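Local coordinates for DNA topoisomerase 2-associated protein PAT1 (Saccharomyces cerevisiae, PDB 5LMG), which activates mRNA decapping and represses translation, its C-terminal domain binding directly to the decapping enzyme Dcp2 and the 5'-3' exonuclease Xrn1, at residues K148-L151 against T152-K155; K342-L345 against Y346-N350. The protein carries 2 engineered substitutions. All coordinates share one frame; numbering follows the deposited sequence.

Contact 1: residues K148-L151 against T152-K155; sequences KPTL and TQLK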
loop_
_atom_site.group_PDB
_atom_site.type_symbol
_atom_site.label_atom_id
_atom_site.label_comp_id
_atom_site.label_asym_id
_atom_site.label_seq_id
_atom_site.Cartn_x
_atom_site.Cartn_y
_atom_site.Cartn_z
ATOM N N LYS A 148 -0.799 17.830 6.206
ATOM C CA LYS A 148 -0.437 18.762 5.130
ATOM C C LYS A 148 0.968 18.432 4.561
ATOM O O LYS A 148 1.912 19.203 4.778
ATOM C CB LYS A 148 -0.537 20.225 5.625
ATOM C CG LYS A 148 -1.936 20.679 6.057
ATOM C CD LYS A 148 -2.904 20.847 4.889
ATOM C CE LYS A 148 -4.290 21.225 5.353
ATOM N NZ LYS A 148 -5.292 21.113 4.257
ATOM N N PRO A 149 1.152 17.267 3.882
ATOM C CA PRO A 149 2.489 16.956 3.345
ATOM C C PRO A 149 2.906 17.919 2.239
ATOM O O PRO A 149 2.087 18.298 1.416
ATOM C CB PRO A 149 2.349 15.523 2.823
ATOM C CG PRO A 149 0.905 15.369 2.531
ATOM C CD PRO A 149 0.173 16.215 3.529
ATOM N N THR A 150 4.167 18.322 2.229
ATOM C CA THR A 150 4.669 19.237 1.193
ATOM C C THR A 150 4.923 18.427 -0.083
ATOM O O THR A 150 4.942 17.195 -0.014
ATOM C CB THR A 150 5.937 19.949 1.692
ATOM O OG1 THR A 150 6.972 18.978 1.855
ATOM C CG2 THR A 150 5.713 20.694 3.009
ATOM N N LEU A 151 5.107 19.087 -1.238
ATOM C CA LEU A 151 5.404 18.368 -2.485
ATOM C C LEU A 151 6.679 17.478 -2.364
ATOM O O LEU A 151 6.692 16.357 -2.865
ATOM C CB LEU A 151 5.484 19.316 -3.703
ATOM C CG LEU A 151 5.631 18.660 -5.096
ATOM C CD1 LEU A 151 4.491 17.677 -5.387
ATOM C CD2 LEU A 151 5.729 19.724 -6.199
ATOM N N THR A 152 7.716 17.974 -1.674
ATOM C CA THR A 152 8.974 17.253 -1.431
ATOM C C THR A 152 8.700 15.951 -0.670
ATOM O O THR A 152 9.275 14.909 -1.003
ATOM C CB THR A 152 9.978 18.197 -0.726
ATOM O OG1 THR A 152 10.249 19.302 -1.587
ATOM C CG2 THR A 152 11.294 17.506 -0.342
ATOM N N GLN A 153 7.799 16.010 0.326
ATOM C CA GLN A 153 7.402 14.868 1.133
ATOM C C GLN A 153 6.614 13.851 0.299
ATOM O O GLN A 153 6.883 12.652 0.408
ATOM C CB GLN A 153 6.620 15.325 2.371
ATOM C CG GLN A 153 7.531 15.953 3.424
ATOM C CD GLN A 153 6.792 16.616 4.558
ATOM O OE1 GLN A 153 5.644 17.034 4.436
ATOM N NE2 GLN A 153 7.460 16.768 5.681
ATOM N N LEU A 154 5.707 14.337 -0.585
ATOM C CA LEU A 154 4.927 13.481 -1.490
ATOM C C LEU A 154 5.845 12.733 -2.485
ATOM O O LEU A 154 5.620 11.541 -2.742
ATOM C CB LEU A 154 3.848 14.276 -2.242
ATOM C CG LEU A 154 2.666 14.826 -1.423
ATOM C CD1 LEU A 154 1.719 15.653 -2.315
ATOM C CD2 LEU A 154 1.896 13.702 -0.709
ATOM N N LYS A 155 6.905 13.424 -2.990
ATOM C CA LYS A 155 7.905 12.850 -3.905
ATOM C C LYS A 155 8.647 11.684 -3.211
ATOM O O LYS A 155 8.892 10.657 -3.843
ATOM C CB LYS A 155 8.900 13.922 -4.401
ATOM C CG LYS A 155 8.316 14.945 -5.395
ATOM C CD LYS A 155 8.032 14.346 -6.773
ATOM C CE LYS A 155 7.300 15.307 -7.673
ATOM N NZ LYS A 155 6.988 14.691 -8.989
HETATM O O HOH W 1 4.548 18.550 6.427
#

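Contact 2: residues K342-L345 against Y346-N350; sequences KEKL and YQDLN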
loop_
_atom_site.group_PDB
_atom_site.type_symbol
_atom_site.label_atom_id
_atom_site.label_comp_id
_atom_site.label_asym_id
_atom_site.label_seq_id
_atom_site.Cartn_x
_atom_site.Cartn_y
_atom_site.Cartn_z
ATOM N N LYS A 342 -15.015 8.280 -15.103
ATOM C CA LYS A 342 -16.254 7.539 -14.825
ATOM C C LYS A 342 -15.973 6.023 -14.800
ATOM O O LYS A 342 -16.314 5.351 -13.822
ATOM C CB LYS A 342 -17.341 7.883 -15.855
ATOM C CG LYS A 342 -18.678 7.165 -15.630
ATOM C CD LYS A 342 -19.550 7.201 -16.879
ATOM C CE LYS A 342 -19.064 6.251 -17.950
ATOM N NZ LYS A 342 -19.996 6.189 -19.102
ATOM N N GLU A 343 -15.315 5.510 -15.853
ATOM C CA GLU A 343 -14.970 4.088 -15.986
ATOM C C GLU A 343 -13.996 3.632 -14.909
ATOM O O GLU A 343 -14.095 2.498 -14.440
ATOM C CB GLU A 343 -14.441 3.778 -17.392
ATOM C CG GLU A 343 -15.534 3.839 -18.454
ATOM C CD GLU A 343 -15.120 3.630 -19.899
ATOM O OE1 GLU A 343 -13.903 3.688 -20.202
ATOM O OE2 GLU A 343 -16.026 3.445 -20.743
ATOM N N LYS A 344 -13.091 4.538 -14.484
ATOM C CA LYS A 344 -12.112 4.269 -13.439
ATOM C C LYS A 344 -12.842 3.947 -12.120
ATOM O O LYS A 344 -12.522 2.934 -11.499
ATOM C CB LYS A 344 -11.140 5.452 -13.266
ATOM C CG LYS A 344 -10.042 5.164 -12.244
ATOM C CD LYS A 344 -9.018 6.288 -12.127
ATOM C CE LYS A 344 -7.878 5.923 -11.200
ATOM N NZ LYS A 344 -8.316 5.751 -9.786
ATOM N N LEU A 345 -13.823 4.801 -11.721
ATOM C CA LEU A 345 -14.631 4.629 -10.508
ATOM C C LEU A 345 -15.423 3.315 -10.544
ATOM O O LEU A 345 -15.436 2.604 -9.549
ATOM C CB LEU A 345 -15.571 5.839 -10.258
ATOM C CG LEU A 345 -14.897 7.189 -9.945
ATOM C CD1 LEU A 345 -15.926 8.334 -9.894
ATOM C CD2 LEU A 345 -14.055 7.133 -8.653
ATOM N N TYR A 346 -16.022 2.969 -11.710
ATOM C CA TYR A 346 -16.760 1.718 -11.928
ATOM C C TYR A 346 -15.856 0.507 -11.658
ATOM O O TYR A 346 -16.233 -0.378 -10.887
ATOM C CB TYR A 346 -17.262 1.615 -13.386
ATOM C CG TYR A 346 -18.435 2.492 -13.785
ATOM C CD1 TYR A 346 -19.209 3.141 -12.827
ATOM C CD2 TYR A 346 -18.790 2.643 -15.122
ATOM C CE1 TYR A 346 -20.307 3.918 -13.192
ATOM C CE2 TYR A 346 -19.895 3.404 -15.496
ATOM C CZ TYR A 346 -20.642 4.054 -14.528
ATOM O OH TYR A 346 -21.712 4.833 -14.903
ATOM N N GLN A 347 -14.655 0.500 -12.291
ATOM C CA GLN A 347 -13.656 -0.566 -12.218
ATOM C C GLN A 347 -13.072 -0.746 -10.817
ATOM O O GLN A 347 -12.950 -1.890 -10.376
ATOM C CB GLN A 347 -12.540 -0.362 -13.253
ATOM C CG GLN A 347 -12.972 -0.575 -14.704
ATOM C CD GLN A 347 -12.097 0.173 -15.692
ATOM O OE1 GLN A 347 -10.939 0.529 -15.419
ATOM N NE2 GLN A 347 -12.643 0.439 -16.871
ATOM N N ASP A 348 -12.719 0.364 -10.125
ATOM C CA ASP A 348 -12.144 0.315 -8.774
ATOM C C ASP A 348 -13.146 -0.262 -7.773
ATOM O O ASP A 348 -12.791 -1.141 -6.989
ATOM C CB ASP A 348 -11.630 1.693 -8.316
ATOM C CG ASP A 348 -10.438 2.224 -9.101
ATOM O OD1 ASP A 348 -9.851 1.448 -9.902
ATOM O OD2 ASP A 348 -10.097 3.414 -8.927
ATOM N N LEU A 349 -14.407 0.181 -7.856
ATOM C CA LEU A 349 -15.474 -0.319 -7.003
ATOM C C LEU A 349 -15.801 -1.800 -7.329
ATOM O O LEU A 349 -15.924 -2.596 -6.401
ATOM C CB LEU A 349 -16.718 0.587 -7.092
ATOM C CG LEU A 349 -17.983 0.154 -6.324
ATOM C CD1 LEU A 349 -17.725 0.011 -4.815
ATOM C CD2 LEU A 349 -19.126 1.123 -6.583
ATOM N N ASN A 350 -15.883 -2.169 -8.625
ATOM C CA ASN A 350 -16.164 -3.556 -9.022
ATOM C C ASN A 350 -15.052 -4.537 -8.639
ATOM O O ASN A 350 -15.349 -5.703 -8.424
ATOM C CB ASN A 350 -16.534 -3.672 -10.501
ATOM C CG ASN A 350 -17.979 -3.328 -10.727
ATOM O OD1 ASN A 350 -18.870 -3.790 -10.010
ATOM N ND2 ASN A 350 -18.248 -2.495 -11.717
HETATM O O HOH W 2 -22.210 4.890 -17.936
#

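Contact 1: residues K148-L151 against T152-K155
T150 and Q153 grip each other in a capping box at the start of helix 151-174, with T150 as the N-cap. The stronger half of the box runs from T150 N to Q153 OE1, at 3.0 Å and with an N-H...O angle of 165°. The donor sits 25° out of the plane of the Q153 amide. The return bond, from Q153 N to T150 OG1, is weak at 3.4 Å. T150 OG1 lies between its own N and carbonyl carbon (chi1 66°), which turns it to the first turn of the helix. Q153 CG stands beside its backbone N, and the chain then runs extended past T150 OG1 to bring OE1 to T150 N. A water also donates to Q153 OE1 and, with its other bond, to K148 O, so the amide oxygen has two donors. Regular helix bonds follow: L154 N gives to T150 O and K155 N to L151 O. P149 O accepts from H262 NE2, and K155 NZ is hydrogen-bonded to a Tris molecule, probably from the crystallisation liquor. P149 and L154 both pack on I263 of helix 257-267. Between them, P149 CG meets L154 CD2 at 3.8 Å.

Contact 2: residues K342-L345 against Y346-N350
The aliphatic chain of K342 crosses the hydroxyl end of the Y346 ring. K342 CG makes an off-centre CH-pi contact, 4.2 Å from the centroid of the Y346 ring and 28° off its normal. It lies nearest CZ. K342 CG is anti to the backbone N (chi1 -179°), and the chain bends at chi3, bringing CE to within 3.8 Å of Y346 CE2. K342 O lies over a face near the rim, 3.6 Å above the ring plane, while also accepting from Y346 N. K342 and Y346 are an i/i+4 pair within helix 329-355, set over a backbone bond of the same spacing; K344 and D348 are another. K344 NZ donates to the syn lone pair of D348 OD2 at 3.1 Å in a salt bridge. The stronger partner of K344 NZ is D273, in a salt bridge outside the pair. The packed side is that of L345 and L349, which face helix 290-322; the buried L349 also touches W278 of helix 275-286. On the solvent side, K342 NZ is held chiefly by a salt bridge to E318. A water accepts from K342 NZ and lies 3.1 Å from Y346 OH, in the ring plane at its edge. Q347, also exposed, lies along the backbone of E343, its CD 3.3 Å from E343 O. The two side chains touch little, with Q347 NE2 3.8 Å from E343 CB.

In the fold
Both contacts are local, and neither closes a long loop. Going from the N terminus, the chain leaves helix 136-141 and enters a loop; contact 1 spans the end of that loop and the first turn of helix 151-174. It passes through several more helices before contact 2, inside helix 329-355, the last helix before the C-terminal pair of strands. The contacts are in series, neither nested nor crossed. Their centres are 27 Å apart and their nearest atoms about 16 Å. Contact 1 joins a helix start to helix 257-267. Contact 2 rests on helices 275-286 and 290-322, and N350 OD1 accepts a hydrogen bond from Y360 N in the strand 358-361. Both lie in the largely helical C-terminal domain of Pat1.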